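Local coordinates for protein serpin 2 (Anopheles gambiae, PDB 3PZF) that inhibits clip-domain serine proteases of the mosquito hemolymph, so preventing activation of phenoloxidases and negatively regulating the melanization immune response, at residues Thr53-Glu57 against Ile83-Arg87; Leu94-Gln98 against Thr130-Ala134; Val114-Ile118 against Ala175-Leu179. All blocks are in the same frame, centred on the assembly; numbering follows the deposited sequence.

Contact 1 (Thr53-Glu57 against Ile83-Arg87); sequences TLIYE and IDHTR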
# COMPACT_ATOMS: atom_id res chain seq x y z
N THR A 53 8.27 5.36 -10.65
CA THR A 53 9.38 4.87 -11.46
C THR A 53 8.91 4.70 -12.90
O THR A 53 9.65 5.02 -13.82
CB THR A 53 9.97 3.58 -10.89
OG1 THR A 53 10.36 3.81 -9.53
CG2 THR A 53 11.25 3.15 -11.72
N LEU A 54 7.66 4.29 -13.13
CA LEU A 54 7.18 4.23 -14.54
C LEU A 54 7.17 5.62 -15.17
O LEU A 54 7.49 5.79 -16.34
CB LEU A 54 5.79 3.61 -14.60
CG LEU A 54 5.79 2.08 -14.43
CD1 LEU A 54 4.40 1.62 -14.00
CD2 LEU A 54 6.25 1.35 -15.73
N ILE A 55 6.80 6.61 -14.39
CA ILE A 55 6.78 7.96 -14.89
C ILE A 55 8.19 8.44 -15.15
O ILE A 55 8.45 9.11 -16.16
CB ILE A 55 6.04 8.90 -13.92
CG1 ILE A 55 4.54 8.56 -13.94
CG2 ILE A 55 6.28 10.35 -14.32
CD1 ILE A 55 3.70 9.28 -12.85
N TYR A 56 9.11 8.09 -14.25
CA TYR A 56 10.54 8.34 -14.46
C TYR A 56 11.04 7.72 -15.77
O TYR A 56 11.70 8.39 -16.56
CB TYR A 56 11.34 7.81 -13.26
CG TYR A 56 12.82 8.15 -13.30
CD1 TYR A 56 13.27 9.42 -12.99
CD2 TYR A 56 13.76 7.18 -13.60
CE1 TYR A 56 14.63 9.72 -12.99
CE2 TYR A 56 15.12 7.47 -13.62
CZ TYR A 56 15.54 8.74 -13.30
OH TYR A 56 16.89 9.05 -13.31
N GLU A 57 10.69 6.47 -16.03
CA GLU A 57 11.08 5.77 -17.26
C GLU A 57 10.52 6.47 -18.50
O GLU A 57 11.16 6.46 -19.57
CB GLU A 57 10.57 4.32 -17.20
CG GLU A 57 11.36 3.42 -16.22
CD GLU A 57 12.51 2.66 -16.88
OE1 GLU A 57 12.96 3.05 -18.02
OE2 GLU A 57 12.98 1.67 -16.26
N ILE A 83 19.65 3.07 -14.46
CA ILE A 83 18.37 2.51 -14.85
C ILE A 83 18.36 0.98 -14.85
O ILE A 83 17.34 0.35 -14.55
CB ILE A 83 17.92 3.01 -16.24
CG1 ILE A 83 16.39 3.02 -16.31
CG2 ILE A 83 18.50 2.15 -17.33
CD1 ILE A 83 15.75 4.04 -15.38
N ASP A 84 19.49 0.38 -15.15
CA ASP A 84 19.58 -1.07 -15.11
C ASP A 84 19.31 -1.58 -13.70
O ASP A 84 18.63 -2.60 -13.52
CB ASP A 84 20.96 -1.54 -15.54
CG ASP A 84 21.09 -3.04 -15.54
OD1 ASP A 84 20.41 -3.68 -16.37
OD2 ASP A 84 21.85 -3.59 -14.70
N HIS A 85 19.88 -0.89 -12.72
CA HIS A 85 19.72 -1.27 -11.32
C HIS A 85 18.28 -1.04 -10.91
O HIS A 85 17.73 -1.77 -10.09
CB HIS A 85 20.59 -0.42 -10.40
CG HIS A 85 20.60 -0.89 -8.98
ND1 HIS A 85 20.09 -2.12 -8.59
CD2 HIS A 85 21.08 -0.31 -7.85
CE1 HIS A 85 20.25 -2.27 -7.28
NE2 HIS A 85 20.84 -1.19 -6.81
N THR A 86 17.69 0.03 -11.44
CA THR A 86 16.34 0.41 -11.02
C THR A 86 15.36 -0.67 -11.47
O THR A 86 14.52 -1.12 -10.69
CB THR A 86 15.95 1.80 -11.58
OG1 THR A 86 16.82 2.79 -11.00
CG2 THR A 86 14.50 2.17 -11.25
N ARG A 87 15.48 -1.07 -12.73
CA ARG A 87 14.64 -2.12 -13.27
C ARG A 87 14.80 -3.43 -12.50
O ARG A 87 13.81 -4.01 -12.11
CB ARG A 87 14.95 -2.33 -14.75
CG ARG A 87 14.40 -1.22 -15.62
CD ARG A 87 15.05 -1.24 -17.05
NE ARG A 87 14.61 -0.07 -17.81
CZ ARG A 87 15.04 0.23 -19.03
NH1 ARG A 87 15.91 -0.56 -19.65
NH2 ARG A 87 14.59 1.33 -19.64
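Glu57 loses more surface here than any other residue of the two segments. It leaves the helix sideways, and its carboxylate meets the guanidinium of Arg87 edge-on. The salt bridge is bidentate: Arg87 NE donates to Glu57 OE2 at 2.8 Å and Arg87 NH2 to Glu57 OE1 at 2.9 Å, both nearly straight. Ile83 lies beside the charges. Its CG1 is 3.7 Å from Glu57 OE2, and its CD1 is 3.9 Å from Tyr56 CE2, at the ring edge. Further along, the methyls Thr53 CG2 and Thr86 CG2 meet at 3.4 Å. The hydroxyls of these threonines bond back along the chain, to Lys49 O and Asn82 O. The two helical segments run roughly antiparallel (148°), their axes 12.0 Å apart at closest approach. The contact packs helix 45-58 against the start of helix 83-98 in the serpin fold. Tyr132 of helix 122-132 joins the cluster, its hydroxyl hydrogen-bonded to Glu57 OE2. The buried carboxylate is therefore matched by an arginine and a tyrosine, with methyl groups packed alongside.

Contact 2 (Leu94-Gln98 against Thr130-Ala134); sequences LESAQ and THYHA
The last turn of helix 83-98 packs on the C-terminal end of helix 122-132, where the chain turns toward strand 134-139. Both parts belong to the serpin fold and lie beside strand 105-115. Residues 94 to 97 are regular helix, and Gln98 N bonds Leu94 O at 3.0 Å. In the partner, Thr130 and His131 are helical, Tyr132 has phi/psi of -118/1, and His133 leaves helical geometry with positive phi (48/45). Ala134 is extended (-122/157). The nearest CA pair is Leu94 to Tyr132, 7.3 Å apart.

Leu94 (chi1 m, chi2 t) points toward the turn. Its CD1 sits 3.4 Å from Tyr132 O, 3.7 Å from His131 O and 3.8 Å from His133 CD2, so it packs against the last carbonyls of the helix and beside the imidazole. His133 (chi1 -63°, chi2 -70°) has its CA-to-CB bond directed toward helix 83-98 and has the most area covered. Its NE2 donates to Glu95 OE2 at 3.3 Å, with an angle of 142°, near the ring plane. Glu95 reaches it with chi1 m and chi2 t; the same OE2 forms a salt bridge with Lys91. Gln98 (chi1 m, chi2 t) flanks the ring obliquely. Leu94 also touches Phe46 and Ile108.

The His-carboxylate bond joins the two helices. It is long, bent and modest, and the Glu95 charge is shared with Lys91. Leu94 CD1 packs on His131 O, which is buried without a polar partner, so this part of the contact is apolar and leaves that carbonyl unsatisfied.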
# COMPACT_ATOMS: atom_id res chain seq x y z
N LEU A 94 8.85 -6.85 -7.00
CA LEU A 94 7.51 -7.17 -7.51
C LEU A 94 7.33 -8.67 -7.56
O LEU A 94 6.29 -9.21 -7.20
CB LEU A 94 7.29 -6.62 -8.92
CG LEU A 94 6.79 -5.20 -8.97
CD1 LEU A 94 6.94 -4.65 -10.39
CD2 LEU A 94 5.31 -5.15 -8.49
N GLU A 95 8.36 -9.37 -8.04
CA GLU A 95 8.26 -10.81 -8.22
C GLU A 95 8.31 -11.56 -6.87
O GLU A 95 7.69 -12.61 -6.72
CB GLU A 95 9.34 -11.29 -9.21
CG GLU A 95 9.03 -10.78 -10.63
CD GLU A 95 10.05 -11.19 -11.69
OE1 GLU A 95 11.13 -11.69 -11.32
OE2 GLU A 95 9.75 -10.98 -12.89
N SER A 96 9.02 -11.01 -5.89
CA SER A 96 9.08 -11.64 -4.58
C SER A 96 7.70 -11.53 -3.93
O SER A 96 7.22 -12.45 -3.28
CB SER A 96 10.10 -10.95 -3.67
OG SER A 96 10.05 -11.46 -2.34
N ALA A 97 7.07 -10.37 -4.10
CA ALA A 97 5.77 -10.13 -3.45
C ALA A 97 4.65 -10.91 -4.11
O ALA A 97 3.79 -11.48 -3.42
CB ALA A 97 5.41 -8.65 -3.49
N GLN A 98 4.64 -10.94 -5.43
CA GLN A 98 3.52 -11.47 -6.18
C GLN A 98 3.75 -12.91 -6.57
O GLN A 98 2.94 -13.49 -7.29
CB GLN A 98 3.30 -10.71 -7.48
CG GLN A 98 2.87 -9.29 -7.35
CD GLN A 98 2.67 -8.68 -8.71
OE1 GLN A 98 1.55 -8.56 -9.19
NE2 GLN A 98 3.76 -8.34 -9.37
N THR A 130 7.76 -5.96 -18.64
CA THR A 130 8.83 -6.87 -18.19
C THR A 130 9.31 -6.56 -16.78
O THR A 130 9.36 -7.45 -15.93
CB THR A 130 10.04 -6.83 -19.16
OG1 THR A 130 9.63 -7.37 -20.43
CG2 THR A 130 11.20 -7.64 -18.63
N HIS A 131 9.65 -5.29 -16.52
CA HIS A 131 10.28 -4.94 -15.26
C HIS A 131 9.28 -4.46 -14.20
O HIS A 131 9.54 -4.61 -13.02
CB HIS A 131 11.33 -3.85 -15.47
CG HIS A 131 12.36 -4.20 -16.49
ND1 HIS A 131 13.48 -4.94 -16.20
CD2 HIS A 131 12.45 -3.89 -17.81
CE1 HIS A 131 14.22 -5.08 -17.28
NE2 HIS A 131 13.62 -4.45 -18.28
N TYR A 132 8.17 -3.86 -14.61
CA TYR A 132 7.26 -3.21 -13.65
C TYR A 132 5.89 -3.85 -13.63
O TYR A 132 5.00 -3.42 -12.90
CB TYR A 132 7.15 -1.71 -13.97
CG TYR A 132 8.52 -1.03 -13.96
CD1 TYR A 132 9.18 -0.78 -12.76
CD2 TYR A 132 9.16 -0.68 -15.15
CE1 TYR A 132 10.43 -0.17 -12.73
CE2 TYR A 132 10.40 -0.08 -15.14
CZ TYR A 132 11.03 0.18 -13.94
OH TYR A 132 12.27 0.78 -13.93
N HIS A 133 5.73 -4.89 -14.43
CA HIS A 133 4.47 -5.62 -14.49
C HIS A 133 3.29 -4.67 -14.61
O HIS A 133 2.27 -4.81 -13.93
CB HIS A 133 4.39 -6.55 -13.28
CG HIS A 133 5.48 -7.58 -13.29
ND1 HIS A 133 5.51 -8.61 -14.20
CD2 HIS A 133 6.62 -7.68 -12.58
CE1 HIS A 133 6.59 -9.34 -14.01
NE2 HIS A 133 7.29 -8.79 -13.03
N ALA A 134 3.48 -3.70 -15.50
CA ALA A 134 2.49 -2.67 -15.84
C ALA A 134 2.17 -2.71 -17.33
O ALA A 134 2.98 -3.17 -18.15
CB ALA A 134 3.04 -1.30 -15.48

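Contact 3 (Val114-Ile118 against Ala175-Leu179); sequences VDDFI and AVITL
The C-terminal part of strand 105-115 pairs with the start of strand 177-188, at one end of the large central beta-sheet of the serpin fold, sheet A. The two run antiparallel. Val114 (phi/psi -115/136) pairs with Ile177 (-139/125) as a non-hydrogen-bonded pair, CA to CA 4.6 Å. Next, Asp115 N donates to Val176 O at 2.9 Å. Val176 itself is not extended (-126/-39). Beyond the pairing, Asp115 to Ile118 form a type I turn, with Asp116 at -49/-41, Phe117 at -82/-10 and Ile118 N to Asp115 O at 3.1 Å. Asp115 OD1 takes a weak bond from Asp116 N at 2.9 Å and a further one from Tyr141 N.

The turn brings Phe117 and Ile118 back over the partner segment. Val176 (chi1 t) is the main bump. Its CG1 sits in the notch formed by Ile118 CD1 (3.2 Å, a tight approach) and Phe117 CZ (3.9 Å, oblique to the ring). Phe117 has chi1 p; Ile118 has chi1 m and chi2 t. Ile177 (chi1 m, chi2 t) fills the next hollow: its CG1 is 3.7 Å from Ile118 CD1 and 4.1 Å from Val114 CG1.

Val114 and Ile177 project from the same sheet face. Strand 105-115 lies between strands 134-139 and 177-188, and 177-188 in turn is joined to 332-341 through Leu179 and Arg332. Leu179 packs on Leu51 and Ile55 of helix 45-58.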
# COMPACT_ATOMS: atom_id res chain seq x y z
N VAL A 114 -4.65 5.53 -22.04
CA VAL A 114 -4.10 6.59 -22.85
C VAL A 114 -5.12 6.94 -23.90
O VAL A 114 -5.72 6.04 -24.48
CB VAL A 114 -2.78 6.13 -23.53
CG1 VAL A 114 -2.19 7.22 -24.35
CG2 VAL A 114 -1.75 5.67 -22.44
N ASP A 115 -5.34 8.24 -24.13
CA ASP A 115 -6.34 8.71 -25.11
C ASP A 115 -6.00 8.24 -26.53
O ASP A 115 -4.83 7.97 -26.83
CB ASP A 115 -6.44 10.25 -25.08
CG ASP A 115 -7.79 10.77 -25.59
OD1 ASP A 115 -8.71 9.97 -25.85
OD2 ASP A 115 -7.95 12.00 -25.72
N ASP A 116 -7.02 8.17 -27.39
CA ASP A 116 -6.93 7.60 -28.74
C ASP A 116 -5.76 8.12 -29.54
O ASP A 116 -5.12 7.38 -30.27
CB ASP A 116 -8.18 7.96 -29.57
CG ASP A 116 -9.41 7.20 -29.16
OD1 ASP A 116 -9.30 6.01 -28.79
OD2 ASP A 116 -10.51 7.81 -29.24
N PHE A 117 -5.53 9.42 -29.44
CA PHE A 117 -4.66 10.11 -30.38
C PHE A 117 -3.20 9.93 -30.00
O PHE A 117 -2.30 10.27 -30.78
CB PHE A 117 -5.02 11.60 -30.43
CG PHE A 117 -4.57 12.37 -29.22
CD1 PHE A 117 -3.31 12.94 -29.18
CD2 PHE A 117 -5.40 12.49 -28.12
CE1 PHE A 117 -2.88 13.63 -28.05
CE2 PHE A 117 -4.99 13.19 -27.00
CZ PHE A 117 -3.73 13.75 -26.95
N ILE A 118 -2.94 9.40 -28.81
CA ILE A 118 -1.57 9.19 -28.38
C ILE A 118 -0.98 7.86 -28.91
O ILE A 118 -1.60 6.81 -28.77
CB ILE A 118 -1.48 9.23 -26.83
CG1 ILE A 118 -1.78 10.66 -26.34
CG2 ILE A 118 -0.12 8.76 -26.35
CD1 ILE A 118 -2.15 10.76 -24.88
N ALA A 175 -9.09 14.48 -18.99
CA ALA A 175 -7.95 13.56 -18.94
C ALA A 175 -7.47 13.16 -20.33
O ALA A 175 -8.24 13.10 -21.29
CB ALA A 175 -8.32 12.31 -18.15
N VAL A 176 -6.17 12.89 -20.40
CA VAL A 176 -5.50 12.46 -21.60
C VAL A 176 -4.75 11.16 -21.30
O VAL A 176 -4.71 10.25 -22.13
CB VAL A 176 -4.52 13.56 -22.06
CG1 VAL A 176 -3.58 13.02 -23.08
CG2 VAL A 176 -5.29 14.75 -22.62
N ILE A 177 -4.17 11.07 -20.11
CA ILE A 177 -3.53 9.85 -19.63
C ILE A 177 -3.88 9.70 -18.15
O ILE A 177 -3.66 10.62 -17.37
CB ILE A 177 -1.98 9.89 -19.80
CG1 ILE A 177 -1.60 9.87 -21.28
CG2 ILE A 177 -1.34 8.70 -19.06
CD1 ILE A 177 -0.14 10.05 -21.52
N THR A 178 -4.46 8.56 -17.78
CA THR A 178 -4.77 8.28 -16.38
C THR A 178 -3.97 7.05 -15.99
O THR A 178 -3.93 6.07 -16.73
CB THR A 178 -6.27 8.01 -16.16
OG1 THR A 178 -7.03 9.14 -16.63
CG2 THR A 178 -6.58 7.83 -14.68
N LEU A 179 -3.31 7.11 -14.85
CA LEU A 179 -2.44 6.03 -14.43
C LEU A 179 -3.15 5.43 -13.24
O LEU A 179 -3.44 6.15 -12.28
CB LEU A 179 -1.08 6.59 -14.01
CG LEU A 179 -0.06 5.61 -13.41
CD1 LEU A 179 0.14 4.39 -14.29
CD2 LEU A 179 1.29 6.31 -13.17

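From the N terminus, contact 1 closes first, bringing helix 83-98 back to helix 45-58 across a mostly irregular connection. Contact 2 then opens further along the same helix 83-98. It spans strand 105-115 and closes at the end of helix 122-132. Contact 3 opens on that enclosed strand and closes at strand 177-188, so contacts 2 and 3 cross. Contact 1 precedes both in series; none nests. Contacts 1 and 2 touch where Tyr132 OH lies 2.6 Å from Glu57 OE2. Together they tie three helices to one another. Contact 3 joins two strands of the sheet, and Ile55 CD1 with Leu179 CD2, 3.8 Å apart, links it to contact 1.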